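Local coordinates for ribosome-inactivating protein 3 (Zea mays, PDB 2PQG) that belongs to the ribosome-inactivating proteins, a family of mixed alpha/beta fold named for disabling ribosomes, at residues E119-G124 and L177-V182; E4-E9 and A126-A131; N71-G76 and G187-T192; Y13-F18 and T196-F201. All blocks are in the same frame, centred on the assembly; numbering follows the deposited sequence.

Contact 1: E119-G124 and L177-V182; sequences ETVTMG and LVKLVV
The peptide carbonyl of Thr122 is the flat group met by the helix, its O taken by Lys179 NZ at 2.8 Å. The ammonium lies in the carbonyl plane, on a lone pair, with a C=O...N angle of 133°. This is loop-on-helix packing: 119-124, the linker that ends at Gly124, the N-cap of helix 125-135, rests on the long helix 171-189. The lysine runs out straight as far as CE and then turns at its last torsion (chi4 -54°), which places NZ beside the loop backbone. Its aliphatic part does apolar work on the way, since CG lies 3.9 Å from Val121 CG1. A long, weak ion pair to Glu127 gives NZ a second partner on helix 125-135.

Val121 points toward the helix and is buried. With CG1 anti to its backbone N, that methyl sits over the helix backbone, 3.5 Å from Val178 O and 3.8 Å from Lys179 CA, while the other branch, CG2, reaches Val178 CG1. Farther along the loop, Met123 crosses Val182 at about a right angle and brings its sulfur against one methyl, SD to CG1 3.4 Å; Leu209 touches both of these side chains. At the more open end a water lies between the loop backbone and the lysine. It donates to Thr120 O at 2.9 Å, accepts from Thr122 N at 3.3 Å, and takes a weak bond from Lys179 NZ at 3.5 Å.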
loop_
_atom_site.group_PDB
_atom_site.type_symbol
_atom_site.label_atom_id
_atom_site.label_comp_id
_atom_site.label_asym_id
_atom_site.label_seq_id
_atom_site.Cartn_x
_atom_site.Cartn_y
_atom_site.Cartn_z
ATOM N N GLU A 119 0.234 -12.864 2.342
ATOM C CA GLU A 119 1.392 -13.568 2.884
ATOM C C GLU A 119 2.415 -13.946 1.814
ATOM O O GLU A 119 3.518 -14.394 2.141
ATOM C CB GLU A 119 0.960 -14.828 3.640
ATOM C CG GLU A 119 0.470 -15.971 2.756
ATOM C CD GLU A 119 -1.012 -15.875 2.395
ATOM O OE1 GLU A 119 -1.486 -16.738 1.619
ATOM O OE2 GLU A 119 -1.705 -14.949 2.887
ATOM N N THR A 120 2.063 -13.755 0.543
ATOM C CA THR A 120 2.980 -14.079 -0.555
ATOM C C THR A 120 3.830 -12.901 -1.015
ATOM O O THR A 120 4.704 -13.058 -1.874
ATOM C CB THR A 120 2.232 -14.617 -1.794
ATOM O OG1 THR A 120 1.197 -13.698 -2.166
ATOM C CG2 THR A 120 1.629 -15.986 -1.501
ATOM N N VAL A 121 3.569 -11.727 -0.445
ATOM C CA VAL A 121 4.301 -10.516 -0.796
ATOM C C VAL A 121 5.546 -10.346 0.077
ATOM O O VAL A 121 5.450 -9.955 1.247
ATOM C CB VAL A 121 3.392 -9.276 -0.655
ATOM C CG1 VAL A 121 4.144 -8.017 -1.074
ATOM C CG2 VAL A 121 2.141 -9.460 -1.504
ATOM N N THR A 122 6.711 -10.643 -0.502
ATOM C CA THR A 122 7.971 -10.533 0.217
ATOM C C THR A 122 8.390 -9.074 0.344
ATOM O O THR A 122 8.500 -8.370 -0.662
ATOM C CB THR A 122 9.082 -11.321 -0.490
ATOM O OG1 THR A 122 8.624 -12.654 -0.752
ATOM C CG2 THR A 122 10.326 -11.404 0.406
ATOM N N MET A 123 8.616 -8.634 1.583
ATOM C CA MET A 123 9.009 -7.259 1.857
ATOM C C MET A 123 10.396 -7.163 2.466
ATOM O O MET A 123 11.026 -8.183 2.760
ATOM C CB MET A 123 7.953 -6.588 2.756
ATOM C CG MET A 123 6.542 -6.670 2.185
ATOM S SD MET A 123 5.293 -6.194 3.395
ATOM C CE MET A 123 5.069 -7.730 4.296
ATOM N N GLY A 124 10.853 -5.933 2.668
ATOM C CA GLY A 124 12.180 -5.694 3.200
ATOM C C GLY A 124 12.763 -4.463 2.515
ATOM O O GLY A 124 12.175 -3.908 1.577
ATOM N N LEU A 177 4.601 -2.961 -7.304
ATOM C CA LEU A 177 3.593 -2.088 -6.727
ATOM C C LEU A 177 2.939 -2.649 -5.474
ATOM O O LEU A 177 2.725 -1.913 -4.515
ATOM C CB LEU A 177 2.522 -1.743 -7.767
ATOM C CG LEU A 177 2.913 -0.601 -8.717
ATOM C CD1 LEU A 177 1.811 -0.344 -9.724
ATOM C CD2 LEU A 177 3.193 0.661 -7.899
ATOM N N VAL A 178 2.638 -3.945 -5.463
ATOM C CA VAL A 178 1.997 -4.539 -4.291
ATOM C C VAL A 178 2.961 -4.722 -3.114
ATOM O O VAL A 178 2.542 -5.068 -2.014
ATOM C CB VAL A 178 1.324 -5.895 -4.638
ATOM C CG1 VAL A 178 2.374 -6.979 -4.776
ATOM C CG2 VAL A 178 0.269 -6.238 -3.588
ATOM N N LYS A 179 4.248 -4.492 -3.336
ATOM C CA LYS A 179 5.212 -4.608 -2.251
ATOM C C LYS A 179 5.207 -3.278 -1.500
ATOM O O LYS A 179 5.347 -3.240 -0.268
ATOM C CB LYS A 179 6.613 -4.883 -2.793
ATOM C CG LYS A 179 6.789 -6.251 -3.410
ATOM C CD LYS A 179 8.202 -6.427 -3.927
ATOM C CE LYS A 179 8.435 -7.847 -4.405
ATOM N NZ LYS A 179 8.082 -8.826 -3.348
ATOM N N LEU A 180 5.036 -2.188 -2.250
ATOM C CA LEU A 180 5.012 -0.847 -1.668
ATOM C C LEU A 180 3.658 -0.556 -1.034
ATOM O O LEU A 180 3.573 0.169 -0.046
ATOM C CB LEU A 180 5.323 0.205 -2.737
ATOM C CG LEU A 180 6.673 0.060 -3.447
ATOM C CD1 LEU A 180 6.795 1.140 -4.518
ATOM C CD2 LEU A 180 7.821 0.150 -2.440
ATOM N N VAL A 181 2.605 -1.126 -1.611
ATOM C CA VAL A 181 1.261 -0.938 -1.089
ATOM C C VAL A 181 1.196 -1.513 0.320
ATOM O O VAL A 181 0.655 -0.882 1.221
ATOM C CB VAL A 181 0.198 -1.626 -1.986
ATOM C CG1 VAL A 181 -1.178 -1.539 -1.330
ATOM C CG2 VAL A 181 0.155 -0.952 -3.351
ATOM N N VAL A 182 1.773 -2.694 0.520
ATOM C CA VAL A 182 1.750 -3.312 1.841
ATOM C C VAL A 182 2.729 -2.664 2.823
ATOM O O VAL A 182 2.363 -2.401 3.966
ATOM C CB VAL A 182 2.040 -4.835 1.762
ATOM C CG1 VAL A 182 1.994 -5.444 3.145
ATOM C CG2 VAL A 182 1.015 -5.516 0.878
HETATM O O HOH W 1 7.040 -12.130 -3.409
#

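Contact 2: E4-E9 and A126-A131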
loop_
_atom_site.group_PDB
_atom_site.type_symbol
_atom_site.label_atom_id
_atom_site.label_comp_id
_atom_site.label_asym_id
_atom_site.label_seq_id
_atom_site.Cartn_x
_atom_site.Cartn_y
_atom_site.Cartn_z
ATOM N N GLU A 4 6.564 13.362 2.275
ATOM C CA GLU A 4 7.456 12.634 3.167
ATOM C C GLU A 4 8.565 12.075 2.259
ATOM O O GLU A 4 8.354 11.849 1.052
ATOM C CB GLU A 4 6.775 11.464 3.883
ATOM C CG GLU A 4 5.483 11.823 4.567
ATOM C CD GLU A 4 5.654 12.824 5.689
ATOM O OE1 GLU A 4 6.675 12.750 6.402
ATOM O OE2 GLU A 4 4.752 13.668 5.874
ATOM N N ILE A 5 9.753 11.876 2.827
ATOM C CA ILE A 5 10.893 11.351 2.078
ATOM C C ILE A 5 11.558 10.206 2.828
ATOM O O ILE A 5 11.887 10.342 4.008
ATOM C CB ILE A 5 11.952 12.439 1.813
ATOM C CG1 ILE A 5 11.355 13.546 0.937
ATOM C CG2 ILE A 5 13.168 11.824 1.130
ATOM C CD1 ILE A 5 12.276 14.735 0.749
ATOM N N PHE A 6 11.736 9.075 2.150
ATOM C CA PHE A 6 12.389 7.933 2.756
ATOM C C PHE A 6 13.596 7.471 1.912
ATOM O O PHE A 6 13.441 7.075 0.761
ATOM C CB PHE A 6 11.422 6.748 2.922
ATOM C CG PHE A 6 12.016 5.608 3.684
ATOM C CD1 PHE A 6 11.889 4.312 3.225
ATOM C CD2 PHE A 6 12.750 5.842 4.845
ATOM C CE1 PHE A 6 12.497 3.253 3.904
ATOM C CE2 PHE A 6 13.361 4.792 5.532
ATOM C CZ PHE A 6 13.233 3.494 5.060
ATOM N N PRO A 7 14.818 7.555 2.474
ATOM C CA PRO A 7 16.066 7.160 1.808
ATOM C C PRO A 7 16.181 5.647 1.908
ATOM O O PRO A 7 16.923 5.115 2.742
ATOM C CB PRO A 7 17.131 7.898 2.605
ATOM C CG PRO A 7 16.527 7.952 3.995
ATOM C CD PRO A 7 15.066 8.181 3.790
ATOM N N VAL A 8 15.442 4.947 1.054
ATOM C CA VAL A 8 15.395 3.489 1.100
ATOM C C VAL A 8 16.726 2.903 1.562
ATOM O O VAL A 8 16.809 2.282 2.622
ATOM C CB VAL A 8 15.030 2.892 -0.271
ATOM C CG1 VAL A 8 14.734 1.406 -0.140
ATOM C CG2 VAL A 8 13.841 3.628 -0.870
ATOM N N GLU A 9 17.766 3.104 0.758
ATOM C CA GLU A 9 19.001 2.376 0.910
ATOM C C GLU A 9 19.797 2.713 2.147
ATOM O O GLU A 9 20.726 1.989 2.510
ATOM C CB GLU A 9 19.863 2.560 -0.344
ATOM C CG GLU A 9 19.363 1.826 -1.574
ATOM C CD GLU A 9 20.444 1.669 -2.633
ATOM O OE1 GLU A 9 21.325 0.800 -2.465
ATOM O OE2 GLU A 9 20.419 2.421 -3.629
ATOM N N ALA A 126 15.738 -4.273 0.897
ATOM C CA ALA A 126 16.253 -4.665 -0.412
ATOM C C ALA A 126 15.097 -4.790 -1.405
ATOM O O ALA A 126 15.223 -4.414 -2.574
ATOM C CB ALA A 126 17.010 -5.985 -0.311
ATOM N N GLU A 127 13.976 -5.325 -0.926
ATOM C CA GLU A 127 12.774 -5.500 -1.735
ATOM C C GLU A 127 12.211 -4.145 -2.147
ATOM O O GLU A 127 11.691 -3.993 -3.251
ATOM C CB GLU A 127 11.705 -6.261 -0.944
ATOM C CG GLU A 127 12.057 -7.698 -0.571
ATOM C CD GLU A 127 11.975 -8.652 -1.751
ATOM O OE1 GLU A 127 11.372 -8.283 -2.790
ATOM O OE2 GLU A 127 12.506 -9.783 -1.628
ATOM N N MET A 128 12.303 -3.161 -1.254
ATOM C CA MET A 128 11.809 -1.820 -1.553
ATOM C C MET A 128 12.772 -1.076 -2.492
ATOM O O MET A 128 12.349 -0.252 -3.308
ATOM C CB MET A 128 11.623 -1.019 -0.263
ATOM C CG MET A 128 10.954 0.328 -0.483
ATOM S SD MET A 128 10.768 1.293 1.041
ATOM C CE MET A 128 9.354 0.533 1.802
ATOM N N THR A 129 14.067 -1.362 -2.364
ATOM C CA THR A 129 15.083 -0.740 -3.217
ATOM C C THR A 129 14.873 -1.151 -4.683
ATOM O O THR A 129 14.874 -0.305 -5.573
ATOM C CB THR A 129 16.518 -1.141 -2.772
ATOM O OG1 THR A 129 16.754 -0.652 -1.447
ATOM C CG2 THR A 129 17.570 -0.550 -3.716
ATOM N N ARG A 130 14.674 -2.447 -4.920
ATOM C CA ARG A 130 14.459 -2.960 -6.266
ATOM C C ARG A 130 13.132 -2.502 -6.877
ATOM O O ARG A 130 13.040 -2.258 -8.084
ATOM C CB ARG A 130 14.530 -4.490 -6.265
ATOM C CG ARG A 130 15.908 -5.042 -5.961
ATOM C CD ARG A 130 16.038 -6.487 -6.401
ATOM N NE ARG A 130 15.301 -7.406 -5.540
ATOM C CZ ARG A 130 15.681 -7.752 -4.314
ATOM N NH1 ARG A 130 16.798 -7.252 -3.799
ATOM N NH2 ARG A 130 14.950 -8.603 -3.603
ATOM N N ALA A 131 12.105 -2.393 -6.043
ATOM C CA ALA A 131 10.794 -1.950 -6.502
ATOM C C ALA A 131 10.850 -0.514 -7.012
ATOM O O ALA A 131 10.309 -0.203 -8.075
ATOM C CB ALA A 131 9.787 -2.064 -5.372
#
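Thr129 OG1 is hydrogen-bonded to Arg125 O, one turn back in its own helix, and packs against Val8 CG1 at 3.2 Å and Glu9 CG at 3.6 Å. Strand-on-helix packing describes the contact: the end of strand 2-7, an outermost strand of the mixed sheet, and the residues that follow it lie against helix 125-135. The threonine's other branch, CG2, faces Glu9, whose chain crosses it at about a right angle, CG to CG2 3.7 Å. The carboxylate itself is engaged elsewhere, OE2 accepting from Arg59 N.

Pro7 is the centre of an inverse gamma turn, marked by a weak 2.9 Å bond from Val8 N to Phe6 O. Val8, which closes the turn, points toward the helix. Its CG1, anti to the backbone N (chi1 -169°), enters between Thr129 and Met128 and lies 3.9 Å from Met128 CG. Val8 O in turn accepts from Arg125 NH2, a second link to the same helix.

Phe6 supplies a Met-aromatic contact. The approach is edge-on: Met128 SD is 5.0 Å from the ring centroid and 89° off the normal. Phe18 stacks with this ring and Tyr13 meets it edge-to-face, which places the sulfur at the border of an aromatic cluster. SD is shared evenly by two rim atoms, with Phe6 CD1 and CE1 each 3.9 Å away.

Contact 3: N71-G76 and G187-T192; sequences NLYLVG and GLRFNT
Arg189 presents one face of its guanidinium to Tyr73 CD1, with NH2 3.4 Å from that atom and the ring and guanidinium planes 32° apart. Side-on, two-nitrogen recognition of one carbonyl goes with this overlap: NE and NH2 both donate to Asn71 O, tying the end of helix 171-189 to the turn that leads into strand 74-78. NH2 is the shorter of the two at 2.6 Å, its donor tilted from the carbonyl plane; NE, at 2.9 Å from Asn71 O, comes in nearly along the C=O axis. The acceptor stays within 7° of the guanidinium plane for both, so the pair fixes the rotation of the group as well as its position. An extended chain from CG to NE carries the guanidinium to the loop. Trp220 adds a cation-pi contact to it, while Tyr73 turns its hydroxyl to Gly107 O.

Within the turn Leu72 has a positive phi (55°), and a weak 2.8 Å bond runs from Tyr73 N back to the side-chain oxygen OD1 of Asn71. The apolar part of the contact belongs to Leu72, which points toward the helix and slides past Arg189 in the opposite direction, CB to CG 4.1 Å. Leu188 lies across the same leucine at about a right angle; there Leu72 CD1 meets Leu188 CB at 3.8 Å.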
loop_
_atom_site.group_PDB
_atom_site.type_symbol
_atom_site.label_atom_id
_atom_site.label_comp_id
_atom_site.label_asym_id
_atom_site.label_seq_id
_atom_site.Cartn_x
_atom_site.Cartn_y
_atom_site.Cartn_z
ATOM N N ASN A 71 -8.295 7.397 2.933
ATOM C CA ASN A 71 -8.254 5.953 3.163
ATOM C C ASN A 71 -6.829 5.402 3.187
ATOM O O ASN A 71 -6.623 4.194 3.305
ATOM C CB ASN A 71 -9.081 5.208 2.110
ATOM C CG ASN A 71 -8.537 5.377 0.713
ATOM O OD1 ASN A 71 -7.353 5.666 0.522
ATOM N ND2 ASN A 71 -9.395 5.181 -0.280
ATOM N N LEU A 72 -5.853 6.302 3.095
ATOM C CA LEU A 72 -4.432 5.948 3.094
ATOM C C LEU A 72 -4.067 4.929 2.023
ATOM O O LEU A 72 -3.255 4.033 2.256
ATOM C CB LEU A 72 -3.986 5.425 4.470
ATOM C CG LEU A 72 -3.704 6.448 5.581
ATOM C CD1 LEU A 72 -3.015 5.760 6.753
ATOM C CD2 LEU A 72 -2.815 7.563 5.050
ATOM N N TYR A 73 -4.650 5.066 0.838
ATOM C CA TYR A 73 -4.337 4.121 -0.216
ATOM C C TYR A 73 -3.707 4.773 -1.426
ATOM O O TYR A 73 -4.025 5.905 -1.775
ATOM C CB TYR A 73 -5.583 3.363 -0.647
ATOM C CG TYR A 73 -5.282 1.950 -1.089
ATOM C CD1 TYR A 73 -4.940 0.971 -0.158
ATOM C CD2 TYR A 73 -5.335 1.591 -2.436
ATOM C CE1 TYR A 73 -4.661 -0.334 -0.556
ATOM C CE2 TYR A 73 -5.055 0.289 -2.847
ATOM C CZ TYR A 73 -4.722 -0.669 -1.901
ATOM O OH TYR A 73 -4.473 -1.963 -2.301
ATOM N N LEU A 74 -2.820 4.026 -2.071
ATOM C CA LEU A 74 -2.096 4.487 -3.254
ATOM C C LEU A 74 -2.986 4.687 -4.479
ATOM O O LEU A 74 -3.799 3.824 -4.807
ATOM C CB LEU A 74 -1.001 3.472 -3.586
ATOM C CG LEU A 74 -0.056 3.728 -4.750
ATOM C CD1 LEU A 74 0.822 4.919 -4.450
ATOM C CD2 LEU A 74 0.798 2.497 -4.956
ATOM N N VAL A 75 -2.833 5.820 -5.156
ATOM C CA VAL A 75 -3.627 6.089 -6.351
ATOM C C VAL A 75 -2.730 5.987 -7.576
ATOM O O VAL A 75 -3.151 5.511 -8.630
ATOM C CB VAL A 75 -4.252 7.496 -6.325
ATOM C CG1 VAL A 75 -5.151 7.687 -7.534
ATOM C CG2 VAL A 75 -5.039 7.689 -5.043
ATOM N N GLY A 76 -1.486 6.434 -7.429
ATOM C CA GLY A 76 -0.547 6.383 -8.534
ATOM C C GLY A 76 0.850 6.758 -8.090
ATOM O O GLY A 76 1.080 7.030 -6.912
ATOM N N GLY A 187 1.354 -0.376 5.912
ATOM C CA GLY A 187 2.263 -0.216 7.028
ATOM C C GLY A 187 1.753 0.935 7.885
ATOM O O GLY A 187 1.861 0.907 9.115
ATOM N N LEU A 188 1.183 1.948 7.231
ATOM C CA LEU A 188 0.652 3.118 7.923
ATOM C C LEU A 188 -0.678 2.799 8.631
ATOM O O LEU A 188 -0.907 3.224 9.765
ATOM C CB LEU A 188 0.460 4.275 6.930
ATOM C CG LEU A 188 1.688 4.904 6.255
ATOM C CD1 LEU A 188 1.235 5.832 5.139
ATOM C CD2 LEU A 188 2.530 5.667 7.263
ATOM N N ARG A 189 -1.545 2.050 7.958
ATOM C CA ARG A 189 -2.835 1.667 8.523
ATOM C C ARG A 189 -2.723 0.713 9.713
ATOM O O ARG A 189 -3.360 0.913 10.747
ATOM C CB ARG A 189 -3.694 0.964 7.472
ATOM C CG ARG A 189 -4.302 1.821 6.399
ATOM C CD ARG A 189 -4.941 0.899 5.378
ATOM N NE ARG A 189 -5.627 1.627 4.325
ATOM C CZ ARG A 189 -6.312 1.044 3.349
ATOM N NH1 ARG A 189 -6.392 -0.277 3.298
ATOM N NH2 ARG A 189 -6.934 1.779 2.438
ATOM N N PHE A 190 -1.929 -0.340 9.550
ATOM C CA PHE A 190 -1.782 -1.352 10.585
ATOM C C PHE A 190 -0.449 -1.352 11.300
ATOM O O PHE A 190 0.596 -1.442 10.653
ATOM C CB PHE A 190 -1.974 -2.751 9.989
ATOM C CG PHE A 190 -3.288 -2.957 9.314
ATOM C CD1 PHE A 190 -3.514 -2.470 8.031
ATOM C CD2 PHE A 190 -4.308 -3.639 9.963
ATOM C CE1 PHE A 190 -4.745 -2.671 7.399
ATOM C CE2 PHE A 190 -5.535 -3.843 9.340
ATOM C CZ PHE A 190 -5.757 -3.356 8.057
ATOM N N ASN A 191 -0.475 -1.268 12.629
ATOM C CA ASN A 191 0.766 -1.328 13.384
ATOM C C ASN A 191 1.177 -2.802 13.491
ATOM O O ASN A 191 2.267 -3.125 13.961
ATOM C CB ASN A 191 0.631 -0.685 14.773
ATOM C CG ASN A 191 -0.679 -1.007 15.455
ATOM O OD1 ASN A 191 -0.770 -0.996 16.682
ATOM N ND2 ASN A 191 -1.706 -1.273 14.669
ATOM N N THR A 192 0.302 -3.699 13.042
ATOM C CA THR A 192 0.633 -5.117 13.056
ATOM C C THR A 192 1.578 -5.363 11.866
ATOM O O THR A 192 2.462 -6.215 11.919
ATOM C CB THR A 192 -0.648 -6.007 12.949
ATOM O OG1 THR A 192 -0.275 -7.393 12.921
ATOM C CG2 THR A 192 -1.458 -5.655 11.706
#

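Contact 4: Y13-F18 and T196-F201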
loop_
_atom_site.group_PDB
_atom_site.type_symbol
_atom_site.label_atom_id
_atom_site.label_comp_id
_atom_site.label_asym_id
_atom_site.label_seq_id
_atom_site.Cartn_x
_atom_site.Cartn_y
_atom_site.Cartn_z
ATOM N N TYR A 13 18.685 4.575 8.620
ATOM C CA TYR A 13 17.345 5.155 8.774
ATOM C C TYR A 13 16.332 4.007 8.847
ATOM O O TYR A 13 15.883 3.491 7.813
ATOM C CB TYR A 13 17.011 6.060 7.574
ATOM C CG TYR A 13 15.806 6.960 7.773
ATOM C CD1 TYR A 13 14.760 6.585 8.614
ATOM C CD2 TYR A 13 15.691 8.164 7.087
ATOM C CE1 TYR A 13 13.629 7.381 8.766
ATOM C CE2 TYR A 13 14.559 8.968 7.230
ATOM C CZ TYR A 13 13.531 8.565 8.070
ATOM O OH TYR A 13 12.391 9.328 8.194
ATOM N N PRO A 14 15.944 3.607 10.072
ATOM C CA PRO A 14 14.987 2.509 10.239
ATOM C C PRO A 14 13.581 2.742 9.702
ATOM O O PRO A 14 13.047 3.842 9.765
ATOM C CB PRO A 14 15.011 2.263 11.745
ATOM C CG PRO A 14 15.322 3.626 12.310
ATOM C CD PRO A 14 16.368 4.153 11.377
ATOM N N TYR A 15 12.994 1.682 9.161
ATOM C CA TYR A 15 11.644 1.725 8.621
ATOM C C TYR A 15 10.671 2.241 9.692
ATOM O O TYR A 15 9.778 3.037 9.392
ATOM C CB TYR A 15 11.241 0.316 8.155
ATOM C CG TYR A 15 9.775 0.135 7.825
ATOM C CD1 TYR A 15 9.234 0.628 6.634
ATOM C CD2 TYR A 15 8.933 -0.558 8.696
ATOM C CE1 TYR A 15 7.885 0.428 6.312
ATOM C CE2 TYR A 15 7.585 -0.763 8.391
ATOM C CZ TYR A 15 7.069 -0.272 7.194
ATOM O OH TYR A 15 5.748 -0.500 6.874
ATOM N N SER A 16 10.852 1.792 10.934
ATOM C CA SER A 16 9.986 2.200 12.047
ATOM C C SER A 16 9.987 3.710 12.245
ATOM O O SER A 16 8.984 4.292 12.660
ATOM C CB SER A 16 10.441 1.533 13.343
ATOM O OG SER A 16 11.794 1.858 13.612
ATOM N N ALA A 17 11.126 4.330 11.954
ATOM C CA ALA A 17 11.284 5.769 12.090
ATOM C C ALA A 17 10.433 6.490 11.053
ATOM O O ALA A 17 9.755 7.477 11.349
ATOM C CB ALA A 17 12.737 6.139 11.906
ATOM N N PHE A 18 10.482 5.994 9.827
ATOM C CA PHE A 18 9.715 6.590 8.753
ATOM C C PHE A 18 8.221 6.465 9.034
ATOM O O PHE A 18 7.452 7.388 8.791
ATOM C CB PHE A 18 10.050 5.903 7.439
ATOM C CG PHE A 18 9.341 6.486 6.271
ATOM C CD1 PHE A 18 9.538 7.821 5.924
ATOM C CD2 PHE A 18 8.455 5.718 5.534
ATOM C CE1 PHE A 18 8.857 8.386 4.846
ATOM C CE2 PHE A 18 7.766 6.263 4.459
ATOM C CZ PHE A 18 7.966 7.604 4.111
ATOM N N THR A 196 5.809 -5.964 11.937
ATOM C CA THR A 196 6.366 -7.101 11.215
ATOM C C THR A 196 7.343 -6.672 10.128
ATOM O O THR A 196 8.399 -7.288 9.966
ATOM C CB THR A 196 5.247 -7.958 10.593
ATOM O OG1 THR A 196 4.415 -8.473 11.641
ATOM C CG2 THR A 196 5.833 -9.126 9.801
ATOM N N VAL A 197 7.005 -5.618 9.391
ATOM C CA VAL A 197 7.894 -5.148 8.338
ATOM C C VAL A 197 9.160 -4.522 8.919
ATOM O O VAL A 197 10.227 -4.635 8.316
ATOM C CB VAL A 197 7.216 -4.116 7.411
ATOM C CG1 VAL A 197 8.237 -3.578 6.401
ATOM C CG2 VAL A 197 6.051 -4.757 6.688
ATOM N N ASP A 198 9.057 -3.872 10.079
ATOM C CA ASP A 198 10.244 -3.254 10.663
ATOM C C ASP A 198 11.149 -4.293 11.272
ATOM O O ASP A 198 12.368 -4.191 11.184
ATOM C CB ASP A 198 9.909 -2.228 11.745
ATOM C CG ASP A 198 11.164 -1.549 12.298
ATOM O OD1 ASP A 198 11.834 -0.807 11.541
ATOM O OD2 ASP A 198 11.492 -1.768 13.481
ATOM N N ALA A 199 10.554 -5.298 11.899
ATOM C CA ALA A 199 11.349 -6.341 12.518
ATOM C C ALA A 199 12.246 -7.056 11.506
ATOM O O ALA A 199 13.399 -7.360 11.813
ATOM C CB ALA A 199 10.449 -7.340 13.215
ATOM N N GLY A 200 11.737 -7.316 10.305
ATOM C CA GLY A 200 12.551 -8.011 9.324
ATOM C C GLY A 200 13.000 -7.158 8.154
ATOM O O GLY A 200 13.458 -7.676 7.138
ATOM N N PHE A 201 12.896 -5.845 8.302
ATOM C CA PHE A 201 13.262 -4.935 7.224
ATOM C C PHE A 201 14.671 -5.078 6.652
ATOM O O PHE A 201 14.887 -4.802 5.473
ATOM C CB PHE A 201 13.044 -3.495 7.671
ATOM C CG PHE A 201 12.914 -2.523 6.531
ATOM C CD1 PHE A 201 13.887 -1.550 6.305
ATOM C CD2 PHE A 201 11.807 -2.570 5.696
ATOM C CE1 PHE A 201 13.754 -0.646 5.273
ATOM C CE2 PHE A 201 11.669 -1.663 4.652
ATOM C CZ PHE A 201 12.643 -0.699 4.444
HETATM O O HOH W 2 14.609 -0.786 10.070
#
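Tyr15 has the largest share of the contact, through its ring and CB, by two CH-pi interactions. Val197 CG1 stands over one face of the tyrosine ring, 3.7 Å from the centroid and 19° off the normal. Tyr15 in turn sets its own CB over the centre of the Phe201 ring, 3.6 Å from that centroid. With CB over that ring, the Tyr15 and Phe201 planes are only 22° from parallel, yet the rings are slid apart, centroids 5.0 Å away from each other, and barely overlap.

Polar bonding gathers on Asp198 OD1. Ser16 N donates to it at 2.8 Å from above the carboxylate plane, and a water donates to the same oxygen at 3.1 Å while accepting from Tyr15 N at 3.1 Å. Asp198 CG, anti to its backbone N, lies beside Ser16 CB at 3.3 Å. The tyrosine hydroxyl has its partner on helix 171-189, at Met183 O.

The first two amides of helix 15-27 thus meet a carboxylate from another helix, directly and through water, which would probably favour its negative charge. It is helix-end packing, the N-terminal turn of helix 15-27 set against the C-terminal turn of helix 191-199.

From the N terminus, strand 2-7 enters contact 2, which closes a loop of over a hundred residues at helix 125-135. Helix 15-27 follows directly and opens the longest loop, closed by contact 4 at the end of helix 191-199. Inside that loop lies contact 3, from the turn before strand 74-78 to the end of helix 171-189, and inside contact 3 lies contact 1. Contact 2 crosses the other three. The nested set joins sheet, linker and N-terminal helix to the consecutive helices 171-189 and 191-199. Direct packing connects neighbours: Leu180 with Met128 (contacts 1 and 2), Val181 with Leu74 (1 and 3), Pro7 with Tyr13 (2 and 4).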